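Local coordinates for uncharacterized protein (Acinetobacter baumannii, PDB 5D66), which is of unknown function but folds as an ankyrin repeat domain, a scaffold that commonly mediates protein-protein recognition, at residues P108-E111 with T117-T120; L140-L145 with Q153-L158; Q178-R183 with K190-A195. One frame throughout, in Å; residues are numbered along the deposited sequence. Where two conformers were deposited one is given.

Interaction 1: P108-E111 with T117-T120; sequences PAAE and TVRT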
loop_
_atom_site.group_PDB
_atom_site.type_symbol
_atom_site.label_atom_id
_atom_site.label_comp_id
_atom_site.label_asym_id
_atom_site.label_seq_id
_atom_site.Cartn_x
_atom_site.Cartn_y
_atom_site.Cartn_z
ATOM N N PRO A 108 -0.946 5.656 -0.694
ATOM C CA PRO A 108 -1.424 5.408 -2.065
ATOM C C PRO A 108 -2.755 4.712 -2.104
ATOM O O PRO A 108 -3.559 4.931 -3.027
ATOM C CB PRO A 108 -0.293 4.614 -2.704
ATOM C CG PRO A 108 0.432 3.986 -1.543
ATOM C CD PRO A 108 0.393 5.070 -0.502
ATOM N N ALA A 109 -3.073 3.849 -1.133
ATOM C CA ALA A 109 -4.375 3.200 -1.099
ATOM C C ALA A 109 -5.466 4.264 -0.974
ATOM O O ALA A 109 -6.501 4.211 -1.667
ATOM C CB ALA A 109 -4.429 2.223 0.031
ATOM N N ALA A 110 -5.239 5.264 -0.114
ATOM C CA ALA A 110 -6.198 6.349 0.024
ATOM C C ALA A 110 -6.267 7.193 -1.243
ATOM O O ALA A 110 -7.324 7.548 -1.712
ATOM C CB ALA A 110 -5.826 7.171 1.261
ATOM N N GLU A 111 -5.093 7.565 -1.780
ATOM C CA GLU A 111 -4.985 8.303 -3.016
ATOM C C GLU A 111 -5.832 7.714 -4.133
ATOM O O GLU A 111 -6.516 8.417 -4.883
ATOM C CB GLU A 111 -3.518 8.305 -3.447
ATOM C CG GLU A 111 -3.210 8.975 -4.748
ATOM C CD GLU A 111 -1.740 8.747 -5.186
ATOM O OE1 GLU A 111 -1.026 7.892 -4.630
ATOM O OE2 GLU A 111 -1.366 9.342 -6.218
ATOM N N THR A 117 -8.867 -1.672 1.004
ATOM C CA THR A 117 -7.428 -1.669 1.312
ATOM C C THR A 117 -7.130 -0.652 2.440
ATOM O O THR A 117 -6.410 -0.959 3.386
ATOM C CB THR A 117 -6.624 -1.362 0.093
ATOM O OG1 THR A 117 -6.850 -2.361 -0.911
ATOM C CG2 THR A 117 -5.150 -1.326 0.377
ATOM N N VAL A 118 -7.729 0.537 2.368
ATOM C CA VAL A 118 -7.635 1.504 3.435
ATOM C C VAL A 118 -8.140 0.916 4.772
ATOM O O VAL A 118 -7.466 1.007 5.789
ATOM C CB VAL A 118 -8.362 2.820 3.063
ATOM C CG1 VAL A 118 -8.555 3.712 4.312
ATOM C CG2 VAL A 118 -7.625 3.530 1.967
ATOM N N ARG A 119 -9.317 0.313 4.714
ATOM C CA ARG A 119 -9.892 -0.287 5.923
ATOM C C ARG A 119 -8.900 -1.302 6.539
ATOM O O ARG A 119 -8.671 -1.311 7.744
ATOM C CB ARG A 119 -11.253 -0.927 5.599
ATOM C CG ARG A 119 -12.044 -1.295 6.805
ATOM C CD ARG A 119 -13.307 -2.146 6.464
ATOM N NE ARG A 119 -14.097 -1.762 5.271
ATOM C CZ ARG A 119 -14.911 -0.698 5.194
ATOM N NH1 ARG A 119 -15.170 0.045 6.250
ATOM N NH2 ARG A 119 -15.515 -0.425 4.049
ATOM N N THR A 120 -8.378 -2.158 5.709
ATOM C CA THR A 120 -7.460 -3.215 6.095
ATOM C C THR A 120 -6.197 -2.663 6.716
ATOM O O THR A 120 -5.718 -3.180 7.749
ATOM C CB THR A 120 -7.170 -4.098 4.893
ATOM O OG1 THR A 120 -8.396 -4.766 4.461
ATOM C CG2 THR A 120 -6.128 -5.182 5.170
#

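Interaction 2: L140-L145 with Q153-L158; sequences LEAIIL and QQIVAL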
loop_
_atom_site.group_PDB
_atom_site.type_symbol
_atom_site.label_atom_id
_atom_site.label_comp_id
_atom_site.label_asym_id
_atom_site.label_seq_id
_atom_site.Cartn_x
_atom_site.Cartn_y
_atom_site.Cartn_z
ATOM N N LEU A 140 -4.874 14.009 3.441
ATOM C CA LEU A 140 -4.642 15.054 2.445
ATOM C C LEU A 140 -4.748 14.496 1.053
ATOM O O LEU A 140 -5.381 15.111 0.173
ATOM C CB LEU A 140 -3.333 15.773 2.682
ATOM C CG LEU A 140 -3.333 16.739 3.851
ATOM C CD1 LEU A 140 -1.935 17.068 4.316
ATOM C CD2 LEU A 140 -4.035 18.037 3.485
ATOM N N GLU A 141 -4.099 13.367 0.778
ATOM C CA GLU A 141 -4.217 12.802 -0.581
ATOM C C GLU A 141 -5.633 12.408 -0.937
ATOM O O GLU A 141 -6.037 12.597 -2.084
ATOM C CB GLU A 141 -3.260 11.633 -0.775
ATOM C CG GLU A 141 -1.797 12.054 -0.747
ATOM C CD GLU A 141 -0.852 11.207 -1.602
ATOM O OE1 GLU A 141 -1.295 10.428 -2.381
ATOM O OE2 GLU A 141 0.369 11.383 -1.494
ATOM N N ALA A 142 -6.378 11.834 -0.006
ATOM C CA ALA A 142 -7.744 11.460 -0.333
ATOM C C ALA A 142 -8.584 12.665 -0.750
ATOM O O ALA A 142 -9.459 12.562 -1.617
ATOM C CB ALA A 142 -8.376 10.784 0.852
ATOM N N ILE A 143 -8.265 13.854 -0.209
ATOM C CA ILE A 143 -9.001 15.068 -0.524
ATOM C C ILE A 143 -8.469 15.664 -1.816
ATOM O O ILE A 143 -9.285 15.936 -2.732
ATOM C CB ILE A 143 -8.883 16.075 0.637
ATOM C CG1 ILE A 143 -9.560 15.523 1.917
ATOM C CG2 ILE A 143 -9.533 17.418 0.253
ATOM C CD1 ILE A 143 -9.293 16.239 3.134
ATOM N N ILE A 144 -7.172 15.904 -1.878
ATOM C CA ILE A 144 -6.570 16.618 -3.015
ATOM C C ILE A 144 -6.600 15.819 -4.307
ATOM O O ILE A 144 -6.812 16.375 -5.375
ATOM C CB ILE A 144 -5.102 16.957 -2.656
ATOM C CG1 ILE A 144 -5.057 17.956 -1.484
ATOM C CG2 ILE A 144 -4.358 17.484 -3.853
ATOM C CD1 ILE A 144 -3.688 18.149 -0.852
ATOM N N LEU A 145 -6.374 14.512 -4.211
ATOM C CA LEU A 145 -6.243 13.646 -5.371
ATOM C C LEU A 145 -7.474 12.787 -5.664
ATOM O O LEU A 145 -7.507 12.069 -6.656
ATOM C CB LEU A 145 -4.943 12.832 -5.273
ATOM C CG LEU A 145 -3.701 13.681 -5.206
ATOM C CD1 LEU A 145 -2.494 12.793 -4.919
ATOM C CD2 LEU A 145 -3.472 14.518 -6.486
ATOM N N GLN A 153 -15.172 9.993 0.116
ATOM C CA GLN A 153 -15.890 10.282 1.364
ATOM C C GLN A 153 -15.751 9.132 2.365
ATOM O O GLN A 153 -15.516 9.372 3.561
ATOM C CB GLN A 153 -17.370 10.519 1.097
ATOM C CG GLN A 153 -17.664 11.800 0.352
ATOM C CD GLN A 153 -19.119 11.906 -0.050
ATOM O OE1 GLN A 153 -19.993 11.391 0.607
ATOM N NE2 GLN A 153 -19.350 12.534 -1.174
ATOM N N GLN A 154 -15.853 7.897 1.872
ATOM C CA GLN A 154 -15.790 6.709 2.749
ATOM C C GLN A 154 -14.380 6.629 3.365
ATOM O O GLN A 154 -14.247 6.374 4.570
ATOM C CB GLN A 154 -16.133 5.449 1.963
ATOM C CG GLN A 154 -17.577 5.456 1.568
ATOM C CD GLN A 154 -17.923 4.491 0.444
ATOM O OE1 GLN A 154 -17.090 3.687 0.030
ATOM N NE2 GLN A 154 -19.165 4.528 -0.000
ATOM N N ILE A 155 -13.350 6.902 2.573
ATOM C CA ILE A 155 -11.957 6.849 3.054
ATOM C C ILE A 155 -11.702 7.960 4.052
ATOM O O ILE A 155 -11.052 7.740 5.087
ATOM C CB ILE A 155 -11.010 6.888 1.865
ATOM C CG1 ILE A 155 -11.002 5.510 1.182
ATOM C CG2 ILE A 155 -9.607 7.325 2.253
ATOM C CD1 ILE A 155 -10.507 5.477 -0.199
ATOM N N VAL A 156 -12.144 9.197 3.757
ATOM C CA VAL A 156 -12.071 10.272 4.760
ATOM C C VAL A 156 -12.708 9.847 6.083
ATOM O O VAL A 156 -12.149 10.042 7.167
ATOM C CB VAL A 156 -12.599 11.573 4.208
ATOM C CG1 VAL A 156 -12.785 12.623 5.308
ATOM C CG2 VAL A 156 -11.692 12.110 3.100
ATOM N N ALA A 157 -13.944 9.322 5.987
ATOM C CA ALA A 157 -14.634 8.914 7.187
ATOM C C ALA A 157 -13.860 7.866 7.970
ATOM O O ALA A 157 -13.802 7.906 9.194
ATOM C CB ALA A 157 -16.034 8.499 6.880
ATOM N N LEU A 158 -13.311 6.884 7.256
ATOM C CA LEU A 158 -12.527 5.810 7.912
ATOM C C LEU A 158 -11.327 6.375 8.610
ATOM O O LEU A 158 -11.026 6.025 9.761
ATOM C CB LEU A 158 -12.028 4.767 6.889
ATOM C CG LEU A 158 -13.079 3.829 6.301
ATOM C CD1 LEU A 158 -12.413 2.941 5.237
ATOM C CD2 LEU A 158 -13.701 2.982 7.327
#

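Interaction 3: Q178-R183 with K190-A195; sequences QHARTR and KLLLVA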
loop_
_atom_site.group_PDB
_atom_site.type_symbol
_atom_site.label_atom_id
_atom_site.label_comp_id
_atom_site.label_asym_id
_atom_site.label_seq_id
_atom_site.Cartn_x
_atom_site.Cartn_y
_atom_site.Cartn_z
ATOM N N GLN A 178 -9.443 23.458 4.658
ATOM C CA GLN A 178 -9.337 24.418 3.575
ATOM C C GLN A 178 -9.322 23.750 2.209
ATOM O O GLN A 178 -9.967 24.215 1.281
ATOM C CB GLN A 178 -8.147 25.339 3.788
ATOM C CG GLN A 178 -8.142 26.509 2.793
ATOM C CD GLN A 178 -9.452 27.366 2.840
ATOM O OE1 GLN A 178 -9.809 27.914 3.888
ATOM N NE2 GLN A 178 -10.216 27.367 1.729
ATOM N N HIS A 179 -8.586 22.649 2.092
ATOM C CA HIS A 179 -8.592 21.894 0.861
ATOM C C HIS A 179 -9.981 21.453 0.448
ATOM O O HIS A 179 -10.350 21.512 -0.741
ATOM C CB HIS A 179 -7.630 20.716 0.911
ATOM C CG HIS A 179 -6.200 21.083 0.681
ATOM N ND1 HIS A 179 -5.774 21.643 -0.499
ATOM C CD2 HIS A 179 -5.109 20.927 1.440
ATOM C CE1 HIS A 179 -4.474 21.794 -0.485
ATOM N NE2 HIS A 179 -4.053 21.400 0.694
ATOM N N ALA A 180 -10.758 20.963 1.395
ATOM C CA ALA A 180 -12.128 20.538 1.111
ATOM C C ALA A 180 -12.996 21.731 0.695
ATOM O O ALA A 180 -13.804 21.648 -0.255
ATOM C CB ALA A 180 -12.696 19.849 2.311
ATOM N N ARG A 181 -12.861 22.833 1.413
ATOM C CA ARG A 181 -13.675 24.027 1.141
ATOM C C ARG A 181 -13.360 24.581 -0.245
ATOM O O ARG A 181 -14.252 24.983 -0.985
ATOM C CB ARG A 181 -13.434 25.043 2.240
ATOM C CG ARG A 181 -14.197 24.790 3.500
ATOM C CD ARG A 181 -13.845 25.671 4.625
ATOM N NE ARG A 181 -14.756 25.463 5.744
ATOM C CZ ARG A 181 -14.577 26.004 6.947
ATOM N NH1 ARG A 181 -13.493 26.747 7.218
ATOM N NH2 ARG A 181 -15.481 25.819 7.886
ATOM N N THR A 182 -12.074 24.675 -0.594
ATOM C CA THR A 182 -11.650 25.228 -1.866
ATOM C C THR A 182 -12.270 24.447 -3.037
ATOM O O THR A 182 -12.510 25.012 -4.093
ATOM C CB THR A 182 -10.111 25.275 -1.918
ATOM O OG1 THR A 182 -9.649 26.335 -1.068
ATOM C CG2 THR A 182 -9.630 25.519 -3.305
ATOM N N ARG A 183 -12.473 23.146 -2.825
ATOM C CA ARG A 183 -12.995 22.244 -3.818
ATOM C C ARG A 183 -14.502 22.069 -3.738
ATOM O O ARG A 183 -15.084 21.408 -4.623
ATOM C CB ARG A 183 -12.305 20.910 -3.678
ATOM C CG ARG A 183 -10.859 20.987 -4.128
ATOM C CD ARG A 183 -10.045 19.801 -3.727
ATOM N NE ARG A 183 -8.650 19.917 -4.162
ATOM C CZ ARG A 183 -7.745 20.702 -3.597
ATOM N NH1 ARG A 183 -8.024 21.405 -2.503
ATOM N NH2 ARG A 183 -6.493 20.740 -4.117
ATOM N N LYS A 190 -18.026 18.478 6.131
ATOM C CA LYS A 190 -18.809 18.163 7.330
ATOM C C LYS A 190 -18.151 17.091 8.173
ATOM O O LYS A 190 -18.095 17.227 9.398
ATOM C CB LYS A 190 -20.218 17.795 6.989
ATOM C CG LYS A 190 -21.053 19.002 6.526
ATOM C CD LYS A 190 -22.476 18.684 6.178
ATOM C CE LYS A 190 -23.319 18.743 7.342
ATOM N NZ LYS A 190 -23.674 20.168 7.736
ATOM N N LEU A 191 -17.611 16.044 7.541
ATOM C CA LEU A 191 -16.871 15.030 8.264
ATOM C C LEU A 191 -15.676 15.568 9.005
ATOM O O LEU A 191 -15.439 15.218 10.163
ATOM C CB LEU A 191 -16.386 13.946 7.275
ATOM C CG LEU A 191 -17.473 13.083 6.674
ATOM C CD1 LEU A 191 -16.975 12.306 5.454
ATOM C CD2 LEU A 191 -18.038 12.098 7.700
ATOM N N LEU A 192 -14.921 16.469 8.364
ATOM C CA LEU A 192 -13.761 17.108 8.971
ATOM C C LEU A 192 -14.157 17.957 10.183
ATOM O O LEU A 192 -13.520 17.931 11.242
ATOM C CB LEU A 192 -13.037 17.951 7.957
ATOM C CG LEU A 192 -12.202 17.154 6.957
ATOM C CD1 LEU A 192 -11.774 18.024 5.803
ATOM C CD2 LEU A 192 -10.986 16.567 7.592
ATOM N N LEU A 193 -15.194 18.785 10.021
ATOM C CA LEU A 193 -15.633 19.687 11.107
ATOM C C LEU A 193 -16.048 18.897 12.350
ATOM O O LEU A 193 -15.653 19.259 13.442
ATOM C CB LEU A 193 -16.763 20.589 10.647
ATOM C CG LEU A 193 -16.314 21.708 9.690
ATOM C CD1 LEU A 193 -17.549 22.285 9.020
ATOM C CD2 LEU A 193 -15.458 22.756 10.347
ATOM N N VAL A 194 -16.779 17.804 12.191
ATOM C CA VAL A 194 -17.180 17.076 13.379
ATOM C C VAL A 194 -15.959 16.368 14.042
ATOM O O VAL A 194 -15.991 16.132 15.225
ATOM C CB VAL A 194 -18.441 16.156 13.123
ATOM C CG1 VAL A 194 -19.637 16.938 12.494
ATOM C CG2 VAL A 194 -18.092 15.015 12.218
ATOM N N ALA A 195 -14.892 16.105 13.288
ATOM C CA ALA A 195 -13.655 15.565 13.817
ATOM C C ALA A 195 -12.759 16.619 14.476
ATOM O O ALA A 195 -11.663 16.269 14.940
ATOM C CB ALA A 195 -12.896 14.886 12.666
#

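Interaction 1: P108-E111 with T117-T120
Helix 106-111 and helix 115-124 come so close here that the CA atoms of A109 and V118 are 5.8 Å apart, a separation that leaves room for little more than a methyl group between the backbones. A109 supplies that methyl: its CB points at the second helix and meets CG2 of T117 at 3.6 Å. T117 can offer a methyl because its CG2 lies anti to the backbone N, while OG1 sits beside that N. V118 comes in from the next position. Its CG2 lies 4.0 Å from CB of A109 and rests against the backbone of the first helix, 3.6 Å from N of A110. The same methyl is 4.1 Å from CB of A110, so one valine branch touches both alanines. Two short helices joined by a tight connection form a helical hairpin, the building element of an ankyrin repeat domain, and small residues in the first helix let the second lie close against it. T117 packs on L82 and L85 of helix 82-90, whereas A110 and V118 both touch I155 of helix 150-162. A beta-branched valine suits this place, filling the narrow gap with a short, stiff side chain.

Interaction 2: L140-L145 with Q153-L158
The same two positions about chi1 are filled in I155 and V156, but a different branch of each is turned to A142 and I143. In I155 (chi1 -76°) the branch anti to the backbone N does the touching: this is the short CG2, not the longer CG1 arm, and it meets CB of A142 at 3.9 Å. In V156 (chi1 169°) CG1 takes the position anti to N, and it is the branch beside the N, CG2, that lies 4.2 Å from the same alanine CB. The methyl of A142 is thus touched by two consecutive beta-branched residues. On the facing helix, CG1 of I143 approaches CG2 of V156 at 4.2 Å, the two side chains crossing at about a right angle. I143 leans on V156 with its flank and not with its terminal methyl.

The helices run nearly antiparallel, their short segments inclined by 157° with axes 9.6 Å apart, in keeping with the paired antiparallel helices from which ankyrin domains are built. Alanine suits the first helix because A142 faces the partner directly, 6.8 Å from V156 between CA atoms, where little depth is available. Isoleucine suits the next position, since I143 must also reach I188 and L192 of helix 186-194 and H179 of helix 176-183. I155 likewise extends to V115 of helix 115-124, so the hairpin is packed from both neighbouring hairpins.

All four touching residues are buried and meet entirely through carbon atoms. Their attraction is therefore dispersion and the exclusion of water, without directional bonds, and the relative placement of the helices probably depends in part on the shapes of these branches.

Interaction 3: Q178-R183 with K190-A195
Apolar packing between A180 and L192 forms the buried half of this contact, in the last helix pair of the ankyrin stack. CB of A180 points toward the second helix and meets CD1 of L192 at 4.0 Å. The two CA atoms stand 8.7 Å apart, farther than the closest CA pairs A109-V118 and A142-V156, and leucine suits the place because its longer chain spans the distance to a mere methyl. L192 also touches L160 of helix 150-162.

At the exposed margin the contact is between a charged group and a methyl. R181 stretches out from CG to NE (chi2 and chi3 both 173°), which carries NH2 to 3.9 Å from CD2 of L193, the side chains crossing roughly at right angles. The methyl approaches the guanidinium obliquely. The polar grip on this group comes from E189, whose OE2 forms a salt bridge with NE.

Side-chain hydrogen bonds within the segments all belong to 178-183. NE2 of Q178 donates to OG1 of T182 at 3.0 Å. NH1 of R183, in plane at the edge of the imidazole, donates to O of H179 at 2.9 Å and more weakly to ND1 of H179 at 3.0 Å. With NE2 of H179 bonded to D170, the ring is held at both nitrogens.

Dispersion and exclusion of water thus hold the buried A180-L192 pair, whereas R181, bound at NE by E189, probably adds little beyond apolar cover for the exposed L193.

Overall arrangement
Followed from the N terminus, the chain makes the three contacts in series, none enclosing or crossing another. Interaction 1 closes a connection of five residues, interaction 2 one of seven and interaction 3 one of six, each partly helical, and each contact pins together the two helices of a hairpin. Consecutive hairpins stack side by side: the centres of interactions 1 and 2 are about 10 Å apart, as are those of 2 and 3, whereas those of 1 and 3 are about 20 Å apart and the two do not touch. Interaction 2 is therefore the middle layer: its segments 140-145 and 153-158 touch A110, E111 and R119 on one side and H179 and L191 on the other, toward the C-terminal end of the repeat stack.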